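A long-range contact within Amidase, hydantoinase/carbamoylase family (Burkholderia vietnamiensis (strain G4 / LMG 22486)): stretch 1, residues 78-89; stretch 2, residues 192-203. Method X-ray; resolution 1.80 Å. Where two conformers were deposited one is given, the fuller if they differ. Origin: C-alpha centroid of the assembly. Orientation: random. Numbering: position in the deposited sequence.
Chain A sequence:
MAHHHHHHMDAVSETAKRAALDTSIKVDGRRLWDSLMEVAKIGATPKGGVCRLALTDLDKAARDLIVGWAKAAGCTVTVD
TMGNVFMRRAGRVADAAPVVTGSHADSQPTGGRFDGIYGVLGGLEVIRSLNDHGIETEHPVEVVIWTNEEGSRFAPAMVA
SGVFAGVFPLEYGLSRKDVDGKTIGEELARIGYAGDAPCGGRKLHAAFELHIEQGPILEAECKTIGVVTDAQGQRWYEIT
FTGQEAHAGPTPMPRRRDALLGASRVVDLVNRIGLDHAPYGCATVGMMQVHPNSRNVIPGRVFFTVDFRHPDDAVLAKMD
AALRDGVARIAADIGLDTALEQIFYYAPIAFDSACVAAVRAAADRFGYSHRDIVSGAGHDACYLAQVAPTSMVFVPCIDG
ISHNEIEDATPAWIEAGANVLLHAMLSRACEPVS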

# COMPACT_ATOMS: atom_id res chain seq x y z
N THR A 78 19.20 -6.45 33.59
CA THR A 78 20.18 -6.64 32.53
C THR A 78 19.44 -6.60 31.20
O THR A 78 18.22 -6.81 31.13
CB THR A 78 20.94 -7.97 32.69
OG1 THR A 78 20.01 -9.05 32.84
CG2 THR A 78 21.87 -7.94 33.91
N VAL A 79 20.17 -6.28 30.14
CA VAL A 79 19.63 -6.17 28.79
C VAL A 79 20.56 -6.94 27.88
O VAL A 79 21.78 -6.72 27.93
CB VAL A 79 19.50 -4.70 28.33
CG1 VAL A 79 18.90 -4.64 26.94
CG2 VAL A 79 18.68 -3.87 29.34
N ASP A 80 20.02 -7.85 27.07
CA ASP A 80 20.91 -8.65 26.24
C ASP A 80 21.07 -8.01 24.85
O ASP A 80 20.57 -6.91 24.58
CB ASP A 80 20.44 -10.12 26.19
CG ASP A 80 19.18 -10.37 25.34
OD1 ASP A 80 18.76 -9.51 24.53
OD2 ASP A 80 18.61 -11.47 25.46
N THR A 81 21.82 -8.69 23.98
CA THR A 81 22.16 -8.16 22.66
C THR A 81 20.98 -8.05 21.71
O THR A 81 21.10 -7.39 20.68
CB THR A 81 23.25 -9.04 22.03
OG1 THR A 81 22.87 -10.41 22.15
CG2 THR A 81 24.59 -8.84 22.75
N MET A 82 19.85 -8.70 22.01
CA MET A 82 18.63 -8.49 21.24
C MET A 82 17.69 -7.51 21.92
O MET A 82 16.53 -7.39 21.50
CB MET A 82 17.90 -9.82 21.01
CG MET A 82 18.53 -10.68 19.90
SD MET A 82 18.44 -9.91 18.26
CE MET A 82 16.67 -9.81 18.02
N GLY A 83 18.14 -6.84 22.98
CA GLY A 83 17.28 -5.89 23.66
C GLY A 83 16.29 -6.49 24.63
O GLY A 83 15.46 -5.75 25.17
N ASN A 84 16.33 -7.80 24.85
CA ASN A 84 15.47 -8.40 25.86
C ASN A 84 15.87 -7.88 27.23
O ASN A 84 17.06 -7.74 27.54
CB ASN A 84 15.57 -9.93 25.84
CG ASN A 84 15.26 -10.54 24.48
OD1 ASN A 84 14.28 -10.18 23.84
ND2 ASN A 84 16.10 -11.49 24.05
N VAL A 85 14.88 -7.59 28.07
CA VAL A 85 15.10 -6.95 29.37
C VAL A 85 14.78 -7.97 30.45
O VAL A 85 13.65 -8.49 30.51
CB VAL A 85 14.23 -5.70 29.54
CG1 VAL A 85 14.52 -5.04 30.88
CG2 VAL A 85 14.41 -4.74 28.38
N PHE A 86 15.74 -8.22 31.34
CA PHE A 86 15.60 -9.21 32.41
C PHE A 86 15.58 -8.50 33.75
O PHE A 86 16.58 -7.91 34.16
CB PHE A 86 16.72 -10.24 32.33
CG PHE A 86 16.75 -10.97 31.01
CD1 PHE A 86 17.43 -10.44 29.92
CD2 PHE A 86 16.05 -12.16 30.85
CE1 PHE A 86 17.44 -11.11 28.69
CE2 PHE A 86 16.05 -12.82 29.62
CZ PHE A 86 16.74 -12.30 28.55
N MET A 87 14.44 -8.56 34.43
CA MET A 87 14.25 -7.93 35.73
C MET A 87 14.20 -9.04 36.77
O MET A 87 13.25 -9.83 36.80
CB MET A 87 12.99 -7.07 35.72
CG MET A 87 13.08 -5.89 34.76
SD MET A 87 11.50 -5.24 34.17
CE MET A 87 11.13 -6.36 32.82
N ARG A 88 15.23 -9.10 37.61
CA ARG A 88 15.50 -10.27 38.44
C ARG A 88 15.27 -9.98 39.92
O ARG A 88 15.81 -9.01 40.45
CB ARG A 88 16.95 -10.73 38.23
CG ARG A 88 17.40 -11.90 39.07
CD ARG A 88 18.78 -12.30 38.60
NE ARG A 88 19.41 -13.30 39.46
CZ ARG A 88 19.51 -14.59 39.16
NH1 ARG A 88 19.01 -15.07 38.01
NH2 ARG A 88 20.13 -15.41 40.01
N ARG A 89 14.48 -10.83 40.57
CA ARG A 89 14.31 -10.80 42.02
C ARG A 89 15.09 -11.96 42.62
O ARG A 89 14.76 -13.13 42.37
CB ARG A 89 12.82 -10.88 42.40
CG ARG A 89 12.55 -10.78 43.92
CD ARG A 89 11.08 -11.00 44.22
NE ARG A 89 10.69 -10.67 45.59
CZ ARG A 89 10.65 -11.54 46.59
NH1 ARG A 89 11.00 -12.81 46.41
NH2 ARG A 89 10.26 -11.12 47.79
N GLY A 192 18.65 2.83 22.89
CA GLY A 192 19.42 2.57 24.08
C GLY A 192 19.24 1.19 24.67
O GLY A 192 19.55 1.00 25.85
N TYR A 193 18.77 0.22 23.89
CA TYR A 193 18.59 -1.14 24.36
C TYR A 193 19.45 -2.14 23.58
O TYR A 193 19.11 -3.32 23.49
CB TYR A 193 17.11 -1.54 24.32
CG TYR A 193 16.38 -0.99 25.53
CD1 TYR A 193 16.29 -1.72 26.71
CD2 TYR A 193 15.83 0.28 25.50
CE1 TYR A 193 15.64 -1.20 27.84
CE2 TYR A 193 15.19 0.81 26.62
CZ TYR A 193 15.10 0.07 27.77
OH TYR A 193 14.45 0.62 28.86
N ALA A 194 20.57 -1.68 23.03
CA ALA A 194 21.58 -2.60 22.48
C ALA A 194 22.41 -3.08 23.66
O ALA A 194 23.46 -2.52 23.98
CB ALA A 194 22.44 -1.92 21.42
N GLY A 195 21.94 -4.14 24.31
CA GLY A 195 22.48 -4.55 25.59
C GLY A 195 23.78 -5.33 25.48
O GLY A 195 24.22 -5.73 24.40
N ASP A 196 24.39 -5.55 26.65
CA ASP A 196 25.71 -6.16 26.75
C ASP A 196 25.69 -7.64 27.12
O ASP A 196 26.69 -8.33 26.89
CB ASP A 196 26.56 -5.42 27.79
CG ASP A 196 25.87 -5.35 29.15
OD1 ASP A 196 24.68 -4.96 29.21
OD2 ASP A 196 26.51 -5.68 30.16
N ALA A 197 24.60 -8.13 27.69
CA ALA A 197 24.55 -9.52 28.12
C ALA A 197 24.34 -10.44 26.92
O ALA A 197 23.67 -10.05 25.96
CB ALA A 197 23.44 -9.74 29.13
N PRO A 198 24.89 -11.65 26.94
CA PRO A 198 24.65 -12.58 25.83
C PRO A 198 23.17 -12.90 25.72
O PRO A 198 22.45 -12.97 26.73
CB PRO A 198 25.47 -13.82 26.22
CG PRO A 198 26.54 -13.29 27.13
CD PRO A 198 25.87 -12.18 27.91
N CYS A 199 22.70 -13.06 24.49
CA CYS A 199 21.32 -13.44 24.25
C CYS A 199 21.23 -14.96 24.33
O CYS A 199 21.74 -15.66 23.45
CB CYS A 199 20.83 -12.92 22.90
SG CYS A 199 19.09 -13.27 22.62
N GLY A 200 20.59 -15.47 25.38
CA GLY A 200 20.55 -16.90 25.62
C GLY A 200 21.80 -17.40 26.32
O GLY A 200 22.73 -16.65 26.63
N GLY A 201 21.80 -18.71 26.58
CA GLY A 201 22.89 -19.40 27.24
C GLY A 201 22.54 -19.83 28.66
O GLY A 201 23.00 -20.89 29.10
N ARG A 202 21.74 -19.04 29.36
CA ARG A 202 21.46 -19.30 30.76
C ARG A 202 20.41 -20.40 30.85
O ARG A 202 19.39 -20.34 30.17
CB ARG A 202 20.92 -18.04 31.44
CG ARG A 202 21.93 -16.96 31.69
CD ARG A 202 21.35 -15.99 32.69
NE ARG A 202 20.21 -15.26 32.15
CZ ARG A 202 19.10 -15.03 32.84
NH1 ARG A 202 18.97 -15.51 34.07
NH2 ARG A 202 18.11 -14.34 32.30
N LYS A 203 20.66 -21.38 31.71
CA LYS A 203 19.63 -22.36 32.01
C LYS A 203 18.49 -21.68 32.76
O LYS A 203 18.71 -20.90 33.69
CB LYS A 203 20.19 -23.50 32.85
O HOH W 1 22.97 -5.61 31.03
O HOH W 2 19.78 -13.27 27.29
O HOH W 3 24.48 -12.59 22.14
O HOH W 4 20.78 -16.97 36.12

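A single beta bridge joins Asp80 to Ala197 (CA to CA 4.2 Å). Its well-aligned hydrogen bond runs from Ala197 N to Val79 O (3.2 Å, 165° at the hydrogen); the bonds from Thr81 N to Ala197 O (3.0 Å) and from Gly195 N to Asp80 O (3.1 Å) are weak, bent to about 125°. CA-H...O contacts fill in between them, Asp80 CA to Ala197 O at 3.1 Å and Gly195 CA to Val79 O at 3.3 Å. Gly195 permits this closeness: an ideal CB would lie 2.1 Å from Val79 O and 2.5 Å from Asp80 O.

Asp80 to Gly83 form a type I beta turn, which Asp80 OD1 braces by accepting from Met82 N (2.9 Å) and Asn84 N (3.0 Å).

One water links Val79 N to Asp196 OD1, a second joins Asp80 OD2 to Pro198 O and Gly200 N, and a third connects Thr81 OG1 with Cys199 N.

Tyr193 packs against the hairpin, its CD1 3.9 Å from Val79 CG1 and its CE1 3.8 Å from Val85 CG2. Cys199 SG meets Met82 CG at 3.8 Å.

Arg202 NH2 approaches Phe86 CD2 (3.3 Å), but Arg202 CZ lies 5.2 Å from the ring centroid, at most a weak cation-pi attraction. Arg88 NH1 and Arg202 NH1, like charges 4.0 Å apart, share a water, weakly on the Arg88 side.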